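Local atomic coordinates of Iron(3+)-hydroxamate-binding protein FhuD (Bacillus subtilis subsp. subtilis, PDB entry 3G9Q), a protein that binds iron(3+)-hydroxamate complexes and hands them to the membrane permease of the FhuCBGD ABC transporter, and is required for uptake of ferrichrome and coprogen. Residues A21-Y25 against A38-V42; N71-I75 against L88-A92; I150-N154 against A213-Q217; D209-A213 against F264-L269. All blocks are in the same frame, centred on the assembly; numbering follows the deposited sequence.

The four contacts divide between the two sheets of the protein. Interaction 1 joins the loops that leave two strands of the parallel sheet, and interaction 2 packs a helix end against the entry to a third. Interactions 3 and 4 belong to the mixed sheet and share strand 210-215, with Ala213 common to both. All four are largely buried, but interaction 3 runs out to an exposed tryptophan and interaction 1 includes a partly exposed Asp22-Asn41 pair. Backbone hydrogen bonds join the segments in interaction 3, whereas apolar side chains pack around strand and helix junctions in interaction 2 and between strand and helix in interaction 4; interaction 1 relies on proline and CH-pi packing.

Interaction 1 of 4, residues A21-Y25 against A38-V42; sequences ADGYY and APENV
Asp22 and Pro39 are the residues whose CA atoms come nearest across the two segments, 5.6 Å apart. Residues 21-25 turn from strand 17-19 into helix 25-31, while residues 38-42 leave the neighbouring parallel strand 35-37. The first turn is drawn tight by bonds from Tyr24 N to Ala21 O and from Tyr25 N to Asp22 O, and the second passes into a 3-10 turn at Asn41 and Val42. Pro39 presents its CG to the first turn, 3.4 Å from Asp22 N, and its ring crosses the Asp22 side chain at about a right angle.

Beyond this proline the Asp22 carboxylate comes up against the amide of Asn41. A chi1 of 37° sets CG of Asp22 between its own backbone N and carbonyl carbon, and Asn41 ND2 then sits over the face of the carboxylate, 3.2 Å from Asp22 CG. The two planes are 49° apart, and from above the plane the angles are too poor for a hydrogen bond.

Deeper in, Val42 lays CG1 over one face of the Tyr25 ring, 3.9 Å from its centroid, in a CH-pi contact. Ala38 CB reaches Tyr25 CD1 obliquely at 4.1 Å. Tyr48 meets the same tyrosine edge-to-face, and the Tyr25 hydroxyl makes a weak hydrogen bond to Glu56.

The two loops are thus joined by proline, valine and alanine packing against an aspartate and a tyrosine, and the partly exposed Asp22-Asn41 pair probably contributes no more than a weak electrostatic attraction.

Interaction 2 of 4, residues N71-I75 against L88-A92; sequences NPDLI and LEKIA
Apolar packing joins Pro72 to Ile91 and Ala92, at the point where the chain enters strand 74-78 on one side and leaves helix 85-91 on the other. The edge of the proline ring formed by CG and CD rests on the CG2 branch of Ile91, with Pro72 CD 3.8 Å from Ile91 CG2. That methyl lies anti to the Ile91 backbone N, while the longer branch through CG1 turns away from the contact; the isoleucine also touches Ile68 of helix 64-68. Pro72 CG is 4.1 Å from Ala92 CB, the methyl at the centre of the contact. One turn earlier in the helix, Leu88 meets the strand more loosely, its CD2 4.4 Å from Ile75 CG2.

The contact lies within a beta-alpha-beta crossover: strand 74-78, entered through residues 71-75, leads by helix 85-91, whose last turn falls in 88-92, to the parallel strand 94-97.

Contacts with the main chain form the second group. The CA atoms of Asp73 and Ala92 are 5.3 Å apart, and Ala92 CB also lies 3.8 Å from Leu74 N, although the exact placement of this methyl is doubtful.

Polar bonding is directed to other partners. Ile75 shares backbone hydrogen bonds with Pro93 and Val95 of the returning chain, and Asp73 OD2 accepts from the backbone N of Arg16.

Interaction 3 of 4, residues I150-N154 against A213-Q217; sequences IMQTN and AGPWQ
Parallel beta pairing joins Met151, Gln152 and Thr153 to Ala213, Gly214 and Pro215, where strands 148-154 and 210-215 lie side by side within the mixed sheet. Their local axes approach to 4.6 Å at an angle of 27°. Gly214 bonds on both sides of Gln152: its N donates weakly to Met151 O, and its O accepts from Thr153 N at 3.0 Å. Thr153 O then takes the N of Trp216 at 2.8 Å, carrying the ladder one residue past the end of the second strand.

In the two-lobed binding proteins of this family the siderophore is held in a cleft between the lobes, and the same is probably true here.

Among the side chains, Met151, a selenomethionine, and Thr153 share one face of the sheet with Ala213 and Pro215; Thr153 turns its CG2 to Pro215 CA, 3.6 Å away. On the other face Gln152, with CG beside its backbone N (chi1 -63°), runs extended beyond CG past Gly214 O and Pro215 O toward Trp216. Its OE1 lies 3.8 Å from Trp216 CD1, with amide and indole planes 73° apart, while NE2 comes near Pro215 O at too poor an angle to bond. Asn154 lies alongside Trp216 and points the same way, its CB 3.7 Å from Trp216 CB. The Asn154 ND2 bonds to the hydroxyl of Tyr159, whose ring also meets the exposed indole.

Interaction 4 of 4, residues D209-A213 against F264-L269; sequences DYIFA and FITESL
Phe212 reaches from strand 210-215 to Phe264, Ile265, Ser268 and Leu269 of helix 255-270. From CB, a chi1 of -81° places CG anti to the carbonyl carbon, and the ring extends toward the helix. On one side, CD2 meets Phe264 CE2 at 3.5 Å. The next atom, CE2, touches the same phenylalanine and has Ser268 OG 3.6 Å away at the ring edge. At the tip, CZ lies against the helix backbone, 3.8 Å from Ile265 CA, and on the other side CE1 meets Leu269 CD2.

The two phenylalanine rings are oblique, with planes at 66°. Ser268 OG lies over one face of the Phe264 ring and donates to Phe264 O, which also accepts from Ser268 N on the opposite face of the carbonyl plane. Leu269 CD2 spans both aromatic residues of the strand, lying 3.7 Å from Tyr210 CD2.

The helix covers the sheet across strand 210-215, the local axes 10.6 Å apart at 136°. Tyr243 of the adjoining strand 242-244 also meets Phe212, Ser268 and Leu269, while helix 118-143 touches Tyr210 through Val143 and Leu269 through Ile139.

Interaction 1 of 4, residues A21-Y25 against A38-V42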
# COMPACT_ATOMS: atom_id res chain seq x y z
N ALA A 21 -8.07 -9.23 -8.37
CA ALA A 21 -7.38 -8.93 -7.11
C ALA A 21 -6.93 -7.46 -7.15
O ALA A 21 -5.84 -7.16 -7.61
CB ALA A 21 -6.16 -9.83 -6.96
N ASP A 22 -7.78 -6.56 -6.67
CA ASP A 22 -7.49 -5.12 -6.66
C ASP A 22 -6.03 -4.75 -6.40
O ASP A 22 -5.46 -3.91 -7.09
CB ASP A 22 -8.36 -4.42 -5.61
CG ASP A 22 -8.55 -5.27 -4.37
OD1 ASP A 22 -9.16 -6.35 -4.50
OD2 ASP A 22 -8.09 -4.86 -3.28
N GLY A 23 -5.43 -5.39 -5.39
CA GLY A 23 -4.06 -5.10 -5.03
C GLY A 23 -2.95 -5.36 -6.04
O GLY A 23 -1.79 -5.05 -5.76
N TYR A 24 -3.29 -5.92 -7.20
CA TYR A 24 -2.29 -6.19 -8.23
C TYR A 24 -2.43 -5.33 -9.49
O TYR A 24 -1.52 -5.29 -10.33
CB TYR A 24 -2.30 -7.68 -8.62
CG TYR A 24 -1.92 -8.60 -7.48
CD1 TYR A 24 -0.94 -8.21 -6.55
CD2 TYR A 24 -2.53 -9.84 -7.32
CE1 TYR A 24 -0.58 -9.03 -5.48
CE2 TYR A 24 -2.18 -10.66 -6.25
CZ TYR A 24 -1.21 -10.25 -5.34
OH TYR A 24 -0.87 -11.05 -4.27
N TYR A 25 -3.56 -4.63 -9.62
CA TYR A 25 -3.80 -3.77 -10.79
C TYR A 25 -2.59 -2.91 -11.15
O TYR A 25 -2.16 -2.90 -12.31
CB TYR A 25 -5.03 -2.87 -10.56
CG TYR A 25 -5.22 -1.86 -11.66
CD1 TYR A 25 -5.68 -2.24 -12.92
CD2 TYR A 25 -4.84 -0.55 -11.47
CE1 TYR A 25 -5.76 -1.32 -13.98
CE2 TYR A 25 -4.91 0.37 -12.49
CZ TYR A 25 -5.37 -0.01 -13.75
OH TYR A 25 -5.43 0.94 -14.76
N ALA A 38 -11.18 -4.42 -13.63
CA ALA A 38 -10.62 -4.34 -12.29
C ALA A 38 -11.76 -4.14 -11.28
O ALA A 38 -12.82 -3.63 -11.64
CB ALA A 38 -9.64 -3.19 -12.19
N PRO A 39 -11.56 -4.57 -10.02
CA PRO A 39 -12.59 -4.42 -8.98
C PRO A 39 -12.79 -2.95 -8.57
O PRO A 39 -12.05 -2.06 -9.01
CB PRO A 39 -12.05 -5.30 -7.84
CG PRO A 39 -10.58 -5.29 -8.06
CD PRO A 39 -10.45 -5.42 -9.55
N GLU A 40 -13.79 -2.69 -7.73
CA GLU A 40 -14.09 -1.31 -7.32
C GLU A 40 -12.98 -0.52 -6.66
O GLU A 40 -12.77 0.66 -6.97
CB GLU A 40 -15.33 -1.28 -6.43
CG GLU A 40 -16.58 -0.82 -7.19
CD GLU A 40 -16.46 0.60 -7.74
OE1 GLU A 40 -17.15 0.91 -8.74
OE2 GLU A 40 -15.68 1.41 -7.16
N ASN A 41 -12.27 -1.14 -5.73
CA ASN A 41 -11.19 -0.44 -5.04
C ASN A 41 -10.36 0.40 -5.99
O ASN A 41 -10.07 1.56 -5.72
CB ASN A 41 -10.31 -1.45 -4.33
CG ASN A 41 -11.09 -2.29 -3.37
OD1 ASN A 41 -11.67 -1.76 -2.42
ND2 ASN A 41 -11.13 -3.61 -3.60
N VAL A 42 -9.99 -0.20 -7.11
CA VAL A 42 -9.18 0.45 -8.12
C VAL A 42 -9.70 1.83 -8.51
O VAL A 42 -8.95 2.81 -8.57
CB VAL A 42 -9.06 -0.47 -9.35
CG1 VAL A 42 -8.23 0.17 -10.43
CG2 VAL A 42 -8.45 -1.79 -8.91

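Interaction 2 of 4, residues N71-I75 against L88-A92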
# COMPACT_ATOMS: atom_id res chain seq x y z
N ASN A 71 -14.13 -10.86 -22.63
CA ASN A 71 -13.35 -11.94 -23.27
C ASN A 71 -11.84 -11.78 -23.05
O ASN A 71 -11.10 -11.37 -23.94
CB ASN A 71 -13.68 -12.09 -24.78
CG ASN A 71 -13.44 -10.82 -25.60
OD1 ASN A 71 -12.68 -10.83 -26.57
ND2 ASN A 71 -14.12 -9.72 -25.23
N PRO A 72 -11.37 -12.12 -21.84
CA PRO A 72 -9.95 -12.01 -21.50
C PRO A 72 -9.13 -13.20 -21.96
O PRO A 72 -9.65 -14.30 -22.13
CB PRO A 72 -9.98 -11.91 -19.99
CG PRO A 72 -11.07 -12.87 -19.64
CD PRO A 72 -12.15 -12.51 -20.65
N ASP A 73 -7.83 -12.95 -22.14
CA ASP A 73 -6.91 -14.01 -22.54
C ASP A 73 -6.11 -14.42 -21.30
O ASP A 73 -5.24 -15.29 -21.37
CB ASP A 73 -5.98 -13.56 -23.69
CG ASP A 73 -5.18 -12.29 -23.38
OD1 ASP A 73 -4.76 -12.09 -22.22
OD2 ASP A 73 -4.94 -11.49 -24.31
N LEU A 74 -6.42 -13.80 -20.18
CA LEU A 74 -5.77 -14.09 -18.90
C LEU A 74 -6.55 -13.47 -17.72
O LEU A 74 -6.95 -12.30 -17.76
CB LEU A 74 -4.32 -13.58 -18.89
CG LEU A 74 -3.57 -13.78 -17.57
CD1 LEU A 74 -3.14 -15.22 -17.43
CD2 LEU A 74 -2.37 -12.86 -17.54
N ILE A 75 -6.75 -14.28 -16.67
CA ILE A 75 -7.46 -13.85 -15.46
C ILE A 75 -6.59 -13.98 -14.23
O ILE A 75 -5.92 -14.99 -14.04
CB ILE A 75 -8.71 -14.70 -15.18
CG1 ILE A 75 -9.72 -14.51 -16.29
CG2 ILE A 75 -9.35 -14.28 -13.87
CD1 ILE A 75 -10.31 -13.10 -16.50
N LEU A 88 -14.02 -19.84 -13.82
CA LEU A 88 -13.12 -18.89 -14.48
C LEU A 88 -12.10 -19.55 -15.41
O LEU A 88 -11.93 -19.12 -16.55
CB LEU A 88 -12.40 -18.06 -13.41
CG LEU A 88 -13.17 -16.91 -12.77
CD1 LEU A 88 -14.56 -17.34 -12.37
CD2 LEU A 88 -12.40 -16.41 -11.57
N GLU A 89 -11.42 -20.59 -14.92
CA GLU A 89 -10.43 -21.30 -15.73
C GLU A 89 -11.03 -21.59 -17.11
O GLU A 89 -10.31 -21.66 -18.11
CB GLU A 89 -10.02 -22.61 -15.06
CG GLU A 89 -9.44 -22.45 -13.65
CD GLU A 89 -9.27 -23.78 -12.90
OE1 GLU A 89 -8.82 -23.73 -11.73
OE2 GLU A 89 -9.60 -24.85 -13.46
N LYS A 90 -12.35 -21.75 -17.15
CA LYS A 90 -13.05 -22.04 -18.39
C LYS A 90 -12.97 -20.86 -19.34
O LYS A 90 -12.70 -21.02 -20.53
CB LYS A 90 -14.52 -22.37 -18.10
CG LYS A 90 -15.05 -23.61 -18.85
CD LYS A 90 -15.07 -23.42 -20.37
CE LYS A 90 -15.58 -24.68 -21.10
NZ LYS A 90 -15.31 -24.62 -22.57
N ILE A 91 -13.21 -19.66 -18.81
CA ILE A 91 -13.17 -18.46 -19.63
C ILE A 91 -11.82 -18.21 -20.30
O ILE A 91 -11.75 -18.03 -21.53
CB ILE A 91 -13.55 -17.22 -18.81
CG1 ILE A 91 -14.96 -17.41 -18.23
CG2 ILE A 91 -13.50 -15.97 -19.69
CD1 ILE A 91 -15.01 -18.11 -16.94
N ALA A 92 -10.75 -18.19 -19.51
CA ALA A 92 -9.40 -17.96 -20.04
C ALA A 92 -8.34 -18.46 -19.06
O ALA A 92 -8.67 -18.78 -17.91
CB ALA A 92 -9.19 -16.46 -20.29

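Interaction 3 of 4, residues I150-N154 against A213-Q217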
# COMPACT_ATOMS: atom_id res chain seq x y z
N ILE A 150 3.07 5.34 13.17
CA ILE A 150 2.04 5.13 12.17
C ILE A 150 0.85 4.52 12.88
O ILE A 150 0.95 3.43 13.47
CB ILE A 150 2.47 4.17 11.06
CG1 ILE A 150 3.73 4.72 10.37
CG2 ILE A 150 1.30 4.01 10.07
CD1 ILE A 150 4.43 3.72 9.44
N MSE A 151 -0.29 5.21 12.85
CA MSE A 151 -1.46 4.68 13.51
C MSE A 151 -2.79 5.06 12.91
O MSE A 151 -2.97 6.15 12.37
CB MSE A 151 -1.43 5.02 15.01
CG MSE A 151 -0.97 6.43 15.39
SE MSE A 151 -0.59 6.73 17.33
CE MSE A 151 1.24 6.01 17.46
N GLN A 152 -3.73 4.12 12.98
CA GLN A 152 -5.07 4.35 12.46
C GLN A 152 -6.10 4.09 13.53
O GLN A 152 -5.92 3.24 14.40
CB GLN A 152 -5.36 3.47 11.25
CG GLN A 152 -4.45 3.75 10.07
CD GLN A 152 -4.80 2.90 8.88
OE1 GLN A 152 -4.77 1.66 8.96
NE2 GLN A 152 -5.15 3.54 7.78
N THR A 153 -7.20 4.82 13.43
CA THR A 153 -8.27 4.72 14.40
C THR A 153 -9.49 3.99 13.85
O THR A 153 -9.80 4.09 12.66
CB THR A 153 -8.70 6.13 14.84
OG1 THR A 153 -9.65 6.04 15.91
CG2 THR A 153 -9.33 6.88 13.66
N ASN A 154 -10.16 3.27 14.73
CA ASN A 154 -11.36 2.52 14.38
C ASN A 154 -12.20 2.30 15.64
O ASN A 154 -12.07 1.28 16.30
CB ASN A 154 -11.01 1.17 13.77
CG ASN A 154 -12.23 0.35 13.44
OD1 ASN A 154 -13.13 0.80 12.71
ND2 ASN A 154 -12.29 -0.87 13.96
N ALA A 213 -1.33 9.82 11.05
CA ALA A 213 -2.54 9.19 11.55
C ALA A 213 -3.74 9.38 10.65
O ALA A 213 -3.80 10.33 9.86
CB ALA A 213 -2.86 9.69 12.94
N GLY A 214 -4.70 8.47 10.78
CA GLY A 214 -5.90 8.56 9.98
C GLY A 214 -6.85 7.44 10.32
O GLY A 214 -6.51 6.55 11.10
N PRO A 215 -8.07 7.47 9.77
CA PRO A 215 -9.02 6.40 10.06
C PRO A 215 -8.61 5.07 9.42
O PRO A 215 -7.83 5.04 8.46
CB PRO A 215 -10.34 6.95 9.51
CG PRO A 215 -9.89 7.79 8.36
CD PRO A 215 -8.69 8.51 8.92
N TRP A 216 -9.14 3.98 9.97
CA TRP A 216 -8.88 2.63 9.47
C TRP A 216 -9.58 2.42 8.13
O TRP A 216 -9.24 1.51 7.38
CB TRP A 216 -9.35 1.59 10.48
CG TRP A 216 -9.09 0.20 10.05
CD1 TRP A 216 -7.87 -0.39 9.88
CD2 TRP A 216 -10.06 -0.80 9.72
NE1 TRP A 216 -8.02 -1.69 9.47
CE2 TRP A 216 -9.35 -1.98 9.37
CE3 TRP A 216 -11.46 -0.82 9.70
CZ2 TRP A 216 -10.00 -3.16 9.00
CZ3 TRP A 216 -12.11 -2.00 9.33
CH2 TRP A 216 -11.37 -3.15 8.98
N GLN A 217 -10.57 3.26 7.86
CA GLN A 217 -11.31 3.27 6.62
C GLN A 217 -12.12 4.54 6.51
O GLN A 217 -12.38 5.20 7.52
CB GLN A 217 -12.20 2.04 6.49
CG GLN A 217 -11.57 0.90 5.65
CD GLN A 217 -11.10 1.34 4.24
OE1 GLN A 217 -11.87 1.93 3.46
NE2 GLN A 217 -9.83 1.04 3.90

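Interaction 4 of 4, residues D209-A213 against F264-L269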
# COMPACT_ATOMS: atom_id res chain seq x y z
N ASP A 209 7.85 11.60 17.46
CA ASP A 209 8.08 13.01 17.09
C ASP A 209 7.19 13.40 15.91
O ASP A 209 6.67 14.51 15.86
CB ASP A 209 9.55 13.20 16.73
CG ASP A 209 10.48 12.91 17.91
OD1 ASP A 209 10.56 13.76 18.82
OD2 ASP A 209 11.12 11.84 17.95
N TYR A 210 7.06 12.48 14.96
CA TYR A 210 6.21 12.70 13.79
C TYR A 210 5.19 11.57 13.71
O TYR A 210 5.51 10.42 13.99
CB TYR A 210 7.02 12.74 12.50
CG TYR A 210 8.00 13.89 12.44
CD1 TYR A 210 9.23 13.81 13.10
CD2 TYR A 210 7.69 15.06 11.74
CE1 TYR A 210 10.14 14.86 13.07
CE2 TYR A 210 8.59 16.12 11.70
CZ TYR A 210 9.81 16.02 12.37
OH TYR A 210 10.72 17.07 12.34
N ILE A 211 3.97 11.90 13.31
CA ILE A 211 2.92 10.90 13.22
C ILE A 211 2.08 10.97 11.96
O ILE A 211 1.69 12.04 11.51
CB ILE A 211 1.96 11.00 14.40
CG1 ILE A 211 2.75 11.07 15.71
CG2 ILE A 211 1.02 9.80 14.39
CD1 ILE A 211 3.69 9.97 16.10
N PHE A 212 1.80 9.81 11.39
CA PHE A 212 0.96 9.73 10.21
C PHE A 212 -0.31 9.05 10.70
O PHE A 212 -0.37 7.83 10.76
CB PHE A 212 1.62 8.86 9.13
CG PHE A 212 2.65 9.57 8.32
CD1 PHE A 212 3.99 9.45 8.62
CD2 PHE A 212 2.26 10.40 7.28
CE1 PHE A 212 4.94 10.15 7.88
CE2 PHE A 212 3.20 11.09 6.54
CZ PHE A 212 4.54 10.97 6.84
N ALA A 213 -1.33 9.82 11.05
CA ALA A 213 -2.54 9.19 11.55
C ALA A 213 -3.74 9.38 10.65
O ALA A 213 -3.80 10.33 9.86
CB ALA A 213 -2.86 9.69 12.94
N PHE A 264 3.99 11.29 -0.66
CA PHE A 264 3.28 11.86 0.47
C PHE A 264 4.12 11.84 1.76
O PHE A 264 4.10 12.80 2.52
CB PHE A 264 1.97 11.13 0.69
CG PHE A 264 1.31 11.47 1.99
CD1 PHE A 264 0.75 12.71 2.19
CD2 PHE A 264 1.26 10.55 3.02
CE1 PHE A 264 0.16 13.04 3.40
CE2 PHE A 264 0.67 10.87 4.24
CZ PHE A 264 0.12 12.12 4.42
N ILE A 265 4.82 10.73 1.99
CA ILE A 265 5.67 10.59 3.18
C ILE A 265 6.74 11.70 3.17
O ILE A 265 6.88 12.46 4.14
CB ILE A 265 6.43 9.21 3.19
CG1 ILE A 265 5.42 8.03 3.16
CG2 ILE A 265 7.38 9.15 4.40
CD1 ILE A 265 6.05 6.67 2.88
N THR A 266 7.48 11.78 2.07
CA THR A 266 8.56 12.75 1.88
C THR A 266 8.09 14.20 1.97
O THR A 266 8.65 14.99 2.74
CB THR A 266 9.25 12.53 0.53
OG1 THR A 266 9.64 11.16 0.41
CG2 THR A 266 10.47 13.43 0.41
N GLU A 267 7.07 14.55 1.19
CA GLU A 267 6.55 15.91 1.23
C GLU A 267 6.17 16.30 2.66
O GLU A 267 6.57 17.36 3.13
CB GLU A 267 5.33 16.05 0.32
CG GLU A 267 4.63 17.41 0.44
CD GLU A 267 5.53 18.60 0.08
OE1 GLU A 267 5.17 19.74 0.44
OE2 GLU A 267 6.59 18.41 -0.58
N SER A 268 5.41 15.44 3.35
CA SER A 268 4.97 15.70 4.72
C SER A 268 6.14 15.98 5.65
O SER A 268 6.12 16.95 6.41
CB SER A 268 4.22 14.50 5.29
OG SER A 268 3.16 14.08 4.46
N LEU A 269 7.15 15.11 5.60
CA LEU A 269 8.33 15.22 6.44
C LEU A 269 9.34 16.29 6.09
O LEU A 269 10.31 16.47 6.82
CB LEU A 269 9.06 13.88 6.52
CG LEU A 269 8.29 12.76 7.20
CD1 LEU A 269 9.27 11.63 7.50
CD2 LEU A 269 7.66 13.25 8.50